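Local coordinates for Lin2634 protein (Listeria innocua, PDB 3MZO), which probably acts as a metal-dependent HD-domain phosphohydrolase related to 5'-deoxynucleotidases, and binds calcium ions in its metal site, at residues D69-F74 against E95-M100; L61-L66 against Y117-K122; G148-G153 against T199-L204; I17-G22 against D77-V82; S35-S40 against K139-Y144. One frame throughout, in Å; residues are numbered along the deposited sequence.

Interaction 1: residues D69-F74 against E95-M100. With CA (calcium ion), chain M; CA (calcium ion), chain K.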
# COMPACT_ATOMS: atom_id res chain seq x y z
N ASP B 69 18.40 16.73 2.90
CA ASP B 69 17.88 15.88 1.82
C ASP B 69 16.66 16.43 1.07
O ASP B 69 16.02 15.71 0.29
CB ASP B 69 17.60 14.47 2.37
CG ASP B 69 18.85 13.59 2.41
OD1 ASP B 69 19.83 13.95 1.80
OD2 ASP B 69 18.84 12.50 3.00
N TYR B 70 16.36 17.70 1.26
CA TYR B 70 15.28 18.36 0.55
C TYR B 70 15.44 18.18 -0.98
O TYR B 70 14.45 17.98 -1.68
CB TYR B 70 15.22 19.85 0.95
CG TYR B 70 14.11 20.58 0.23
CD1 TYR B 70 12.80 20.45 0.64
CD2 TYR B 70 14.38 21.34 -0.90
CE1 TYR B 70 11.78 21.07 -0.04
CE2 TYR B 70 13.36 21.97 -1.59
CZ TYR B 70 12.06 21.84 -1.15
OH TYR B 70 11.04 22.44 -1.85
N SER B 71 16.67 18.19 -1.47
CA SER B 71 16.93 18.04 -2.92
C SER B 71 16.51 16.71 -3.51
O SER B 71 16.41 16.57 -4.76
CB SER B 71 18.41 18.30 -3.24
OG SER B 71 19.28 17.48 -2.48
N GLU B 72 16.26 15.72 -2.65
CA GLU B 72 15.75 14.43 -3.14
C GLU B 72 14.36 14.57 -3.79
O GLU B 72 13.89 13.65 -4.48
CB GLU B 72 15.87 13.33 -2.07
CG GLU B 72 17.32 12.78 -2.02
CD GLU B 72 17.61 11.84 -0.86
OE1 GLU B 72 16.78 10.95 -0.56
OE2 GLU B 72 18.71 11.95 -0.26
N LEU B 73 13.75 15.75 -3.64
CA LEU B 73 12.50 16.05 -4.33
C LEU B 73 12.64 15.95 -5.84
O LEU B 73 11.67 15.61 -6.52
CB LEU B 73 12.04 17.47 -4.03
CG LEU B 73 10.87 17.74 -3.13
CD1 LEU B 73 10.75 19.25 -3.07
CD2 LEU B 73 9.61 17.13 -3.66
N PHE B 74 13.83 16.28 -6.35
CA PHE B 74 14.07 16.32 -7.81
C PHE B 74 15.26 15.48 -8.34
O PHE B 74 15.35 15.23 -9.53
CB PHE B 74 14.16 17.77 -8.33
CG PHE B 74 14.86 18.73 -7.40
CD1 PHE B 74 16.24 18.79 -7.35
CD2 PHE B 74 14.13 19.60 -6.61
CE1 PHE B 74 16.87 19.69 -6.51
CE2 PHE B 74 14.75 20.51 -5.76
CZ PHE B 74 16.12 20.55 -5.70
N GLU B 95 27.29 17.35 -8.74
CA GLU B 95 27.25 18.54 -9.58
C GLU B 95 25.85 18.76 -10.14
O GLU B 95 25.37 19.89 -10.14
CB GLU B 95 28.21 18.42 -10.75
CG GLU B 95 29.67 18.55 -10.42
CD GLU B 95 30.53 18.47 -11.68
OE1 GLU B 95 30.32 19.26 -12.65
OE2 GLU B 95 31.43 17.60 -11.71
N VAL B 96 25.21 17.69 -10.64
CA VAL B 96 23.84 17.79 -11.16
C VAL B 96 22.90 18.28 -10.05
O VAL B 96 22.11 19.20 -10.28
CB VAL B 96 23.31 16.44 -11.76
CG1 VAL B 96 21.77 16.48 -11.91
CG2 VAL B 96 23.99 16.14 -13.10
N GLU B 97 22.98 17.67 -8.88
CA GLU B 97 22.18 18.07 -7.74
C GLU B 97 22.36 19.55 -7.42
O GLU B 97 21.37 20.27 -7.23
CB GLU B 97 22.50 17.21 -6.51
CG GLU B 97 21.57 17.46 -5.32
CD GLU B 97 22.13 18.47 -4.33
OE1 GLU B 97 23.19 18.17 -3.72
OE2 GLU B 97 21.52 19.56 -4.15
N GLU B 98 23.60 20.01 -7.37
CA GLU B 98 23.89 21.41 -7.02
C GLU B 98 23.23 22.37 -8.02
O GLU B 98 22.59 23.34 -7.62
CB GLU B 98 25.41 21.65 -6.96
CG GLU B 98 25.82 23.04 -6.43
CD GLU B 98 27.33 23.30 -6.46
OE1 GLU B 98 28.14 22.34 -6.39
OE2 GLU B 98 27.71 24.48 -6.53
N SER B 99 23.37 22.08 -9.31
CA SER B 99 22.78 22.93 -10.34
C SER B 99 21.28 22.90 -10.30
O SER B 99 20.62 23.93 -10.44
CB SER B 99 23.24 22.49 -11.73
OG SER B 99 24.64 22.65 -11.83
N MSE B 100 20.72 21.71 -10.11
CA MSE B 100 19.28 21.57 -10.10
C MSE B 100 18.66 22.34 -8.93
O MSE B 100 17.60 22.97 -9.09
CB MSE B 100 18.86 20.10 -10.07
CG MSE B 100 19.12 19.39 -11.37
SE MSE B 100 18.49 17.54 -11.30
CE MSE B 100 16.54 17.75 -11.44
CA CA M . 21.51 15.30 0.55
CA CA K . 20.88 11.68 4.02
O HOH W 1 22.33 12.97 2.24
O HOH W 2 21.33 17.05 -0.75
O HOH W 3 20.61 13.61 -1.07
O HOH W 4 23.50 16.01 2.05

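Interaction 2: residues L61-L66 against Y117-K122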
# COMPACT_ATOMS: atom_id res chain seq x y z
N LEU B 61 23.41 24.02 13.22
CA LEU B 61 23.23 22.60 13.42
C LEU B 61 21.89 22.15 12.87
O LEU B 61 21.83 21.19 12.11
CB LEU B 61 23.34 22.25 14.91
CG LEU B 61 23.12 20.81 15.36
CD1 LEU B 61 23.77 20.61 16.72
CD2 LEU B 61 21.64 20.47 15.43
N TYR B 62 20.84 22.84 13.26
CA TYR B 62 19.49 22.46 12.85
C TYR B 62 19.24 22.66 11.37
O TYR B 62 18.64 21.80 10.72
CB TYR B 62 18.44 23.27 13.62
CG TYR B 62 18.16 22.76 15.01
CD1 TYR B 62 17.60 21.49 15.24
CD2 TYR B 62 18.38 23.57 16.10
CE1 TYR B 62 17.30 21.05 16.56
CE2 TYR B 62 18.10 23.15 17.39
CZ TYR B 62 17.58 21.92 17.63
OH TYR B 62 17.31 21.61 18.94
N GLU B 63 19.65 23.81 10.84
CA GLU B 63 19.43 24.09 9.44
C GLU B 63 20.16 23.10 8.51
O GLU B 63 19.62 22.71 7.50
CB GLU B 63 19.71 25.56 9.09
CG GLU B 63 21.13 25.93 8.97
CD GLU B 63 21.37 27.45 8.91
OE1 GLU B 63 20.40 28.27 8.96
OE2 GLU B 63 22.55 27.81 8.78
N LYS B 64 21.36 22.67 8.88
CA LYS B 64 22.07 21.67 8.09
C LYS B 64 21.34 20.32 8.12
O LYS B 64 21.11 19.72 7.06
CB LYS B 64 23.51 21.48 8.60
CG LYS B 64 24.45 22.62 8.27
CD LYS B 64 25.75 22.54 9.11
CE LYS B 64 26.76 23.62 8.69
NZ LYS B 64 27.20 23.43 7.30
N ALA B 65 20.94 19.87 9.31
CA ALA B 65 20.29 18.56 9.49
C ALA B 65 18.89 18.53 8.89
O ALA B 65 18.50 17.55 8.23
CB ALA B 65 20.24 18.18 10.97
N LEU B 66 18.12 19.60 9.10
CA LEU B 66 16.75 19.64 8.66
C LEU B 66 16.61 19.60 7.13
O LEU B 66 15.75 18.91 6.60
CB LEU B 66 16.03 20.90 9.19
CG LEU B 66 14.53 20.93 8.88
CD1 LEU B 66 13.79 19.83 9.66
CD2 LEU B 66 13.96 22.33 9.15
N TYR B 117 17.18 30.61 1.13
CA TYR B 117 17.04 29.24 0.62
C TYR B 117 18.29 28.68 -0.09
O TYR B 117 18.58 27.48 0.03
CB TYR B 117 15.70 29.06 -0.16
CG TYR B 117 14.62 28.92 0.89
CD1 TYR B 117 13.96 30.04 1.40
CD2 TYR B 117 14.33 27.66 1.48
CE1 TYR B 117 13.03 29.92 2.43
CE2 TYR B 117 13.38 27.53 2.52
CZ TYR B 117 12.75 28.67 3.00
OH TYR B 117 11.84 28.59 4.03
N ARG B 118 19.06 29.53 -0.78
CA ARG B 118 20.39 29.11 -1.28
C ARG B 118 21.31 28.69 -0.11
O ARG B 118 22.01 27.67 -0.18
CB ARG B 118 21.07 30.21 -2.10
CG ARG B 118 20.49 30.33 -3.50
CD ARG B 118 21.26 31.26 -4.44
NE ARG B 118 20.29 31.95 -5.29
CZ ARG B 118 19.55 31.39 -6.27
NH1 ARG B 118 19.68 30.10 -6.59
NH2 ARG B 118 18.69 32.14 -6.95
N HIS B 119 21.28 29.45 0.95
CA HIS B 119 22.03 29.08 2.14
C HIS B 119 21.50 27.79 2.81
O HIS B 119 22.27 26.91 3.19
CB HIS B 119 22.01 30.22 3.15
CG HIS B 119 22.58 29.85 4.47
ND1 HIS B 119 23.94 29.72 4.67
CD2 HIS B 119 21.99 29.53 5.65
CE1 HIS B 119 24.16 29.36 5.93
NE2 HIS B 119 22.99 29.25 6.54
N LEU B 120 20.18 27.70 2.96
CA LEU B 120 19.57 26.56 3.61
C LEU B 120 19.79 25.26 2.86
O LEU B 120 19.90 24.21 3.48
CB LEU B 120 18.06 26.80 3.81
CG LEU B 120 17.63 27.87 4.83
CD1 LEU B 120 16.09 27.97 4.92
CD2 LEU B 120 18.22 27.56 6.20
N LEU B 121 19.86 25.32 1.53
CA LEU B 121 19.88 24.12 0.69
C LEU B 121 21.24 23.83 0.04
O LEU B 121 21.34 22.92 -0.78
CB LEU B 121 18.81 24.23 -0.39
CG LEU B 121 17.37 24.36 0.13
CD1 LEU B 121 16.42 24.59 -1.05
CD2 LEU B 121 16.99 23.10 0.90
N LYS B 122 22.28 24.57 0.40
CA LYS B 122 23.63 24.20 -0.04
C LYS B 122 24.10 23.00 0.77
O LYS B 122 23.54 22.71 1.83
CB LYS B 122 24.61 25.37 0.15
CG LYS B 122 25.04 25.60 1.60
CD LYS B 122 25.94 26.82 1.69
CE LYS B 122 26.32 27.13 3.11
NZ LYS B 122 27.02 28.43 3.16

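Interaction 3: residues G148-G153 against T199-L204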
# COMPACT_ATOMS: atom_id res chain seq x y z
N GLY B 148 18.32 -2.43 11.59
CA GLY B 148 16.96 -2.93 11.71
C GLY B 148 16.72 -4.07 10.75
O GLY B 148 16.20 -5.09 11.13
N GLU B 149 17.14 -3.89 9.50
CA GLU B 149 16.97 -4.93 8.49
C GLU B 149 17.76 -6.21 8.81
O GLU B 149 17.26 -7.33 8.66
CB GLU B 149 17.30 -4.37 7.10
CG GLU B 149 16.32 -3.23 6.66
CD GLU B 149 14.85 -3.68 6.60
OE1 GLU B 149 14.59 -4.77 6.06
OE2 GLU B 149 13.95 -2.93 7.03
N ILE B 150 18.99 -6.03 9.28
CA ILE B 150 19.85 -7.16 9.60
C ILE B 150 19.30 -7.95 10.77
O ILE B 150 19.33 -9.18 10.77
CB ILE B 150 21.28 -6.68 9.92
CG1 ILE B 150 21.93 -6.10 8.66
CG2 ILE B 150 22.12 -7.83 10.47
CD1 ILE B 150 23.09 -5.17 8.97
N GLN B 151 18.82 -7.23 11.76
CA GLN B 151 18.14 -7.80 12.93
C GLN B 151 16.98 -8.69 12.50
O GLN B 151 16.78 -9.76 13.08
CB GLN B 151 17.56 -6.70 13.80
CG GLN B 151 17.95 -6.78 15.22
CD GLN B 151 17.39 -5.62 16.03
OE1 GLN B 151 17.19 -4.50 15.52
NE2 GLN B 151 17.11 -5.89 17.31
N LYS B 152 16.24 -8.24 11.49
CA LYS B 152 15.07 -8.99 10.99
C LYS B 152 15.43 -10.09 10.02
O LYS B 152 14.57 -10.81 9.52
CB LYS B 152 14.06 -8.02 10.37
CG LYS B 152 13.47 -7.02 11.33
CD LYS B 152 12.50 -6.09 10.57
CE LYS B 152 11.78 -5.09 11.42
NZ LYS B 152 12.71 -4.01 11.90
N GLY B 153 16.73 -10.27 9.79
CA GLY B 153 17.23 -11.33 8.92
C GLY B 153 16.96 -11.06 7.44
O GLY B 153 16.77 -11.99 6.68
N THR B 199 23.06 -12.93 14.49
CA THR B 199 23.48 -12.21 13.30
C THR B 199 25.00 -12.20 13.33
O THR B 199 25.61 -12.65 14.30
CB THR B 199 22.99 -10.75 13.34
OG1 THR B 199 23.87 -9.98 14.17
CG2 THR B 199 21.55 -10.65 13.90
N GLU B 200 25.61 -11.64 12.29
CA GLU B 200 27.06 -11.50 12.27
C GLU B 200 27.52 -10.12 12.77
O GLU B 200 28.72 -9.81 12.72
CB GLU B 200 27.60 -11.78 10.86
CG GLU B 200 27.22 -10.74 9.81
CD GLU B 200 27.12 -11.33 8.41
OE1 GLU B 200 28.04 -12.06 8.00
OE2 GLU B 200 26.11 -11.07 7.72
N LEU B 201 26.59 -9.31 13.28
CA LEU B 201 26.90 -7.94 13.69
C LEU B 201 27.98 -7.86 14.77
O LEU B 201 28.91 -7.04 14.64
CB LEU B 201 25.64 -7.15 14.12
CG LEU B 201 24.61 -6.86 13.00
CD1 LEU B 201 23.33 -6.27 13.54
CD2 LEU B 201 25.20 -5.94 11.93
N PRO B 202 27.90 -8.71 15.81
CA PRO B 202 28.96 -8.71 16.83
C PRO B 202 30.37 -8.81 16.23
O PRO B 202 31.22 -7.95 16.48
CB PRO B 202 28.63 -9.93 17.69
CG PRO B 202 27.12 -10.08 17.56
CD PRO B 202 26.83 -9.68 16.14
N GLN B 203 30.59 -9.84 15.43
CA GLN B 203 31.91 -10.08 14.84
C GLN B 203 32.30 -8.93 13.92
O GLN B 203 33.39 -8.37 14.02
CB GLN B 203 31.93 -11.40 14.06
CG GLN B 203 33.22 -11.61 13.28
CD GLN B 203 33.34 -13.01 12.73
OE1 GLN B 203 32.86 -13.97 13.33
NE2 GLN B 203 34.00 -13.14 11.58
N LEU B 204 31.38 -8.60 13.01
CA LEU B 204 31.59 -7.53 12.02
C LEU B 204 31.94 -6.19 12.67
O LEU B 204 32.82 -5.45 12.18
CB LEU B 204 30.32 -7.40 11.18
CG LEU B 204 30.30 -6.37 10.05
CD1 LEU B 204 31.39 -6.65 8.99
CD2 LEU B 204 28.89 -6.36 9.45

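Interaction 4: residues I17-G22 against D77-V82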
# COMPACT_ATOMS: atom_id res chain seq x y z
N ILE B 17 8.72 9.97 -1.32
CA ILE B 17 10.04 9.61 -1.84
C ILE B 17 10.68 8.80 -0.72
O ILE B 17 10.80 9.23 0.42
CB ILE B 17 10.87 10.84 -2.17
CG1 ILE B 17 10.10 11.67 -3.20
CG2 ILE B 17 12.27 10.43 -2.78
CD1 ILE B 17 10.70 12.96 -3.44
N TYR B 18 11.07 7.59 -1.08
CA TYR B 18 11.61 6.63 -0.15
C TYR B 18 13.08 6.40 -0.36
O TYR B 18 13.60 6.62 -1.44
CB TYR B 18 10.83 5.35 -0.27
CG TYR B 18 9.44 5.55 0.20
CD1 TYR B 18 9.13 5.41 1.54
CD2 TYR B 18 8.43 5.95 -0.68
CE1 TYR B 18 7.84 5.62 2.01
CE2 TYR B 18 7.11 6.16 -0.21
CZ TYR B 18 6.84 5.99 1.14
OH TYR B 18 5.59 6.17 1.67
N ARG B 19 13.75 5.98 0.71
CA ARG B 19 15.17 5.80 0.67
C ARG B 19 15.49 4.44 0.11
O ARG B 19 14.82 3.47 0.46
CB ARG B 19 15.72 5.96 2.08
CG ARG B 19 15.61 7.42 2.51
CD ARG B 19 15.90 7.63 3.92
NE ARG B 19 17.11 6.99 4.42
CZ ARG B 19 18.35 7.48 4.30
NH1 ARG B 19 18.62 8.60 3.63
NH2 ARG B 19 19.36 6.82 4.83
N CYS B 20 16.54 4.40 -0.70
CA CYS B 20 17.03 3.23 -1.44
C CYS B 20 15.93 2.29 -1.92
O CYS B 20 15.81 1.17 -1.49
CB CYS B 20 18.20 2.51 -0.74
SG CYS B 20 18.54 2.86 1.03
N PRO B 21 15.10 2.77 -2.82
CA PRO B 21 14.08 1.87 -3.33
C PRO B 21 14.71 0.77 -4.22
O PRO B 21 15.77 0.97 -4.78
CB PRO B 21 13.18 2.80 -4.14
CG PRO B 21 14.08 3.93 -4.57
CD PRO B 21 15.09 4.09 -3.47
N GLY B 22 14.05 -0.38 -4.33
CA GLY B 22 14.53 -1.52 -5.14
C GLY B 22 14.51 -2.75 -4.25
O GLY B 22 13.51 -3.50 -4.18
N ASP B 77 19.58 10.14 -4.52
CA ASP B 77 20.94 10.11 -3.99
C ASP B 77 21.28 8.66 -3.70
O ASP B 77 20.50 7.98 -3.02
CB ASP B 77 20.97 10.95 -2.70
CG ASP B 77 22.38 11.10 -2.10
OD1 ASP B 77 23.32 11.49 -2.84
OD2 ASP B 77 22.54 10.86 -0.88
N ILE B 78 22.42 8.18 -4.20
CA ILE B 78 22.80 6.77 -3.97
C ILE B 78 23.24 6.60 -2.49
O ILE B 78 24.24 7.18 -2.08
CB ILE B 78 23.93 6.28 -4.95
CG1 ILE B 78 23.62 6.66 -6.41
CG2 ILE B 78 24.11 4.76 -4.86
CD1 ILE B 78 24.78 6.42 -7.34
N LYS B 79 22.45 5.84 -1.70
CA LYS B 79 22.67 5.60 -0.23
C LYS B 79 23.54 4.36 0.10
O LYS B 79 24.09 4.23 1.21
CB LYS B 79 21.32 5.42 0.50
CG LYS B 79 20.62 6.70 1.04
CD LYS B 79 20.85 7.93 0.18
CE LYS B 79 19.79 8.99 0.37
NZ LYS B 79 20.38 10.34 0.60
N THR B 80 23.62 3.45 -0.87
CA THR B 80 24.32 2.18 -0.74
C THR B 80 25.81 2.38 -1.10
O THR B 80 26.14 3.33 -1.81
CB THR B 80 23.63 1.16 -1.66
OG1 THR B 80 23.64 1.65 -3.01
CG2 THR B 80 22.15 0.94 -1.22
N PRO B 81 26.71 1.48 -0.63
CA PRO B 81 28.15 1.72 -0.85
C PRO B 81 28.62 1.48 -2.30
O PRO B 81 27.88 0.88 -3.10
CB PRO B 81 28.83 0.75 0.13
CG PRO B 81 27.86 -0.37 0.29
CD PRO B 81 26.47 0.19 0.03
N VAL B 82 29.83 1.95 -2.61
CA VAL B 82 30.43 1.87 -3.95
C VAL B 82 30.32 0.45 -4.56
O VAL B 82 31.10 -0.45 -4.24
CB VAL B 82 31.91 2.37 -3.95
CG1 VAL B 82 32.63 2.00 -5.26
CG2 VAL B 82 31.96 3.88 -3.69

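Interaction 5: residues S35-S40 against K139-Y144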
# COMPACT_ATOMS: atom_id res chain seq x y z
N SER B 35 14.72 12.85 7.49
CA SER B 35 15.16 14.19 7.87
C SER B 35 14.80 14.50 9.33
O SER B 35 15.62 15.05 10.07
CB SER B 35 14.58 15.22 6.90
OG SER B 35 14.94 14.91 5.59
N TYR B 36 13.60 14.11 9.73
CA TYR B 36 13.17 14.19 11.11
C TYR B 36 14.12 13.47 12.06
O TYR B 36 14.56 14.05 13.08
CB TYR B 36 11.72 13.69 11.28
CG TYR B 36 11.38 13.47 12.73
CD1 TYR B 36 11.21 14.55 13.60
CD2 TYR B 36 11.29 12.19 13.26
CE1 TYR B 36 10.93 14.36 14.98
CE2 TYR B 36 11.02 11.98 14.63
CZ TYR B 36 10.84 13.08 15.48
OH TYR B 36 10.57 12.89 16.84
N LYS B 37 14.49 12.25 11.72
CA LYS B 37 15.35 11.47 12.58
C LYS B 37 16.79 12.01 12.62
O LYS B 37 17.38 12.15 13.70
CB LYS B 37 15.29 9.97 12.18
CG LYS B 37 13.91 9.32 12.41
CD LYS B 37 13.88 7.77 12.03
CE LYS B 37 14.13 7.53 10.58
NZ LYS B 37 13.93 6.06 10.20
N VAL B 38 17.33 12.40 11.46
CA VAL B 38 18.67 12.97 11.43
C VAL B 38 18.74 14.26 12.24
O VAL B 38 19.74 14.51 12.94
CB VAL B 38 19.18 13.16 10.00
CG1 VAL B 38 20.49 13.98 9.91
CG2 VAL B 38 19.40 11.75 9.34
N THR B 39 17.69 15.09 12.15
CA THR B 39 17.65 16.36 12.91
C THR B 39 17.58 16.06 14.43
O THR B 39 18.33 16.64 15.21
CB THR B 39 16.54 17.29 12.42
OG1 THR B 39 16.67 17.44 11.00
CG2 THR B 39 16.66 18.68 13.06
N SER B 40 16.77 15.09 14.83
CA SER B 40 16.76 14.63 16.23
C SER B 40 18.07 14.08 16.74
O SER B 40 18.51 14.42 17.86
CB SER B 40 15.63 13.65 16.44
OG SER B 40 14.39 14.25 16.08
N LYS B 139 24.91 9.23 8.96
CA LYS B 139 25.42 7.86 9.04
C LYS B 139 24.83 7.07 10.19
O LYS B 139 24.60 5.89 10.08
CB LYS B 139 26.96 7.82 9.11
CG LYS B 139 27.67 8.34 7.88
CD LYS B 139 27.26 7.65 6.59
CE LYS B 139 27.99 8.28 5.39
NZ LYS B 139 27.79 7.45 4.21
N VAL B 140 24.56 7.73 11.31
CA VAL B 140 23.89 7.04 12.42
C VAL B 140 22.50 6.57 11.97
O VAL B 140 22.11 5.46 12.33
CB VAL B 140 23.81 7.87 13.71
CG1 VAL B 140 22.81 7.25 14.68
CG2 VAL B 140 25.21 7.99 14.34
N ASP B 141 21.76 7.38 11.22
CA ASP B 141 20.41 6.95 10.81
C ASP B 141 20.52 5.77 9.83
O ASP B 141 19.76 4.82 9.92
CB ASP B 141 19.57 8.07 10.20
CG ASP B 141 18.12 7.62 9.92
OD1 ASP B 141 17.47 7.07 10.82
OD2 ASP B 141 17.64 7.77 8.78
N LEU B 142 21.48 5.85 8.93
CA LEU B 142 21.75 4.78 7.97
C LEU B 142 22.13 3.50 8.71
O LEU B 142 21.73 2.39 8.35
CB LEU B 142 22.86 5.23 7.05
CG LEU B 142 23.07 4.56 5.71
CD1 LEU B 142 21.85 4.65 4.79
CD2 LEU B 142 24.30 5.19 5.06
N LEU B 143 22.91 3.64 9.77
CA LEU B 143 23.30 2.52 10.61
C LEU B 143 22.08 1.89 11.30
O LEU B 143 21.95 0.67 11.35
CB LEU B 143 24.34 2.98 11.65
CG LEU B 143 25.06 1.90 12.46
CD1 LEU B 143 26.32 1.41 11.72
CD2 LEU B 143 25.44 2.44 13.84
N TYR B 144 21.20 2.72 11.85
CA TYR B 144 19.93 2.20 12.44
C TYR B 144 19.01 1.51 11.42
O TYR B 144 18.39 0.48 11.71
CB TYR B 144 19.19 3.32 13.23
CG TYR B 144 19.67 3.38 14.67
CD1 TYR B 144 20.86 4.01 15.00
CD2 TYR B 144 18.95 2.74 15.69
CE1 TYR B 144 21.33 4.02 16.31
CE2 TYR B 144 19.40 2.75 17.00
CZ TYR B 144 20.60 3.41 17.30
OH TYR B 144 21.06 3.45 18.57
O HOH W 5 15.38 6.63 7.82
O HOH W 6 16.12 4.71 11.59

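Interaction 1: residues D69-F74 against E95-M100
The hydroxyl of S71, set against the carboxylate of E97, shares a hydrogen bond of 2.7 Å between its OG and a water. That water is itself a calcium ligand, 2.2 Å from the metal, so S71 belongs to the second shell of the ion. Its chi1 of 55° tucks OG between the backbone N and the carbonyl carbon. On the helix side E97 bends at chi2 (-95°), bringing the end of its chain back to S71, where OE2 of E97 lies 3.5 Å from CB of S71. The firm partner of this carboxylate oxygen is the hydroxyl of T101, one turn further along helix 87-108. Next to S71 and E97 the contact turns apolar. F74 and M100, a selenomethionine, slide past each other in opposite directions, and the terminal CE of M100 lies 3.9 Å from CB of F74. CE of M100 also sits 3.4 Å from the backbone O of F74. One face of the F74 ring is overlain, toward its rim, by the carbonyl O of S71, while F104 meets the ring from helix 87-108. At the other end of the segment D69 spreads its carboxylate over two metals: OD1 binds one calcium at 2.5 Å, and OD2 the other at 2.4 Å. E72 joins through water, its OE2 accepting at 2.6 Å from a water bound to the first ion, and the same oxygen is salt-bridged to K79. H34, H68 and D138 supply further protein ligands, completing the H...HD...D signature of the HD-domain metal site.

Interaction 2: residues L61-L66 against Y117-K122
E63 and H119 are joined by a hydrogen bond whose two ends sit in different surroundings. The tight side belongs to E63, a buried residue of helix 58-67. Its first torsion (chi1 77°) lodges CG between the backbone N and the carbonyl carbon, and from there the extended chain carries the carboxylate across to helix 114-121. L120 meets it at about a right angle: methyl CD2 of L120 lies 3.8 Å from CB of E63 and 3.6 Å from its OE1, so one branch of the leucine covers both the root and the head of the glutamate. Y62 of the third subunit packs on E63 as well. The looser side is H119, which is exposed and enters this contact through the edge of its ring. Its NE2 donates to E63 OE2 at 2.7 Å with an N-H...O angle of 152°, a short and moderately bent bond. The donor comes from above the carboxylate plane, 52° out of it. R59 adds a long, weak ion pair to OE1 of the same group. A buried carboxylate that accepts a hydrogen bond from an exposed imidazole would probably favour the protonated form of that ring.

Interaction 3: residues G148-G153 against T199-L204
This is a small apolar contact between two helix ends, away from the metal site: the last turn of helix 129-151 receives the start of helix 201-211. I150 and L201 carry it. Their side chains cross obliquely, and both branches of the isoleucine are used. Methyl CG2 of I150 rests 3.7 Å from CD1 of L201, while at the far end of the other branch CD1 of I150 lies 3.7 Å from CD2 of L201. The leucine fork is thus applied to the flank of the isoleucine. T199 extends the patch more loosely, its CB 4.2 Å from CG2 of I150. Both helix ends are shaped locally. G153, with positive phi, closes helix 129-151 in a Schellman motif. On the partner side T199 makes an ST turn, its OG1 accepting from the backbone N of L201 at 2.9 Å and 160°. A chi1 of 80° brings that hydroxyl round to the amide, and OG1 also hydrogen-bonds to the backbone O of I196. Y163 of helix 158-172 touches L201 from outside the pair. The chemistry therefore divides: hydrogen bonds shape each segment internally, whereas the attraction between the segments rests on dispersion and the burial of hydrocarbon.

Interaction 4: residues I17-G22 against D77-V82
The guanidinium of R19 has the aliphatic chain of K79 over one face, with CG of the lysine 3.8 Å from NH1 of the arginine. Further along the same chain K79 CE comes within 3.5 Å of R19 NH1, the two side chains crossing at about a right angle. At the NE end of the flat group a salt bridge to E145 fixes the arginine, and its bend at chi3 (48°) turns the head toward the lysine. Next to this overlap, SG of C20 lies 3.8 Å from CB of K79. C20 has positive phi in the left-handed region, and its CB approaches methyl CG2 of T80 at 4.3 Å, a loose approach. Two irregular loops of the HD-domain fold meet here, beside the calcium site: R19 touches the metal ligand H34, and K79 reaches the rim of the same centre. The two cationic ends are close, NH1 of R19 and NZ of K79 being 3.9 Å apart, but each has acidic partners. NZ of K79 donates to OD2 of D77 at 2.7 Å, using the anti lone pair of that oxygen, in a salt bridge within the loop. E72 forms another salt bridge with NZ. With one cation held by E145 and the other by D77 and E72, the neighbouring charges are probably well offset. I78 of the same loop as K79 packs on M100 of the second subunit.

Interaction 5: residues S35-S40 against K139-Y144
K37 and D141 cross at about a right angle in the helical heart of the HD domain, between helices 31-51 and 129-151. The lysine runs over the carboxylate: its CE is 3.4 Å from OD1 of D141, nearer than the ammonium itself, whose NZ stands 3.7 Å from that oxygen in a long salt bridge. A bend at chi3 (-63°) curls the chain across the acid in this way. Two waters bridge the charged groups. One accepts from NZ of K37 at 2.8 Å and donates to OD2 of D141; the other accepts from the same NZ and donates to OD1 at 2.8 Å. NZ has its strongest partner in E15 of the third subunit, where S12 is also hydrogen-bonded to it, so the lysine links this helix pair to a neighbouring subunit. D141 likewise has its main partner outside the pair. Its CG lies trans to the backbone N (chi1 -174°), which sends the carboxylate out to H34, whose ND1 bonds to OD2. D141 is thus a second-shell residue, and its bond probably steadies the rotation of the calcium-binding imidazole of H34. V38 supplies the apolar half of the contact, meeting D141 at about a right angle, with methyl CG2 lying 3.8 Å from CB of the aspartate.

Overall arrangement
Interactions 1, 4 and 5 lie beside the calcium centre and touch one another there, with charge, water and metal doing much of the work. Interaction 5 is the deepest, its centre about 5 Å from that of the chain, and it spans the longest sequence loop, within which interactions 1 and 2 are nested. Interaction 2 is also buried, but it joins two helices by a single side-chain hydrogen bond and packs on interaction 5 through T39. Interactions 1, 3 and 4 are only partly buried, and 1 and 4 both meet the second subunit. Interaction 3 lies on the far side from interactions 1 and 2, shares helix 129-151 with interaction 5, and relies on apolar contacts between its segments.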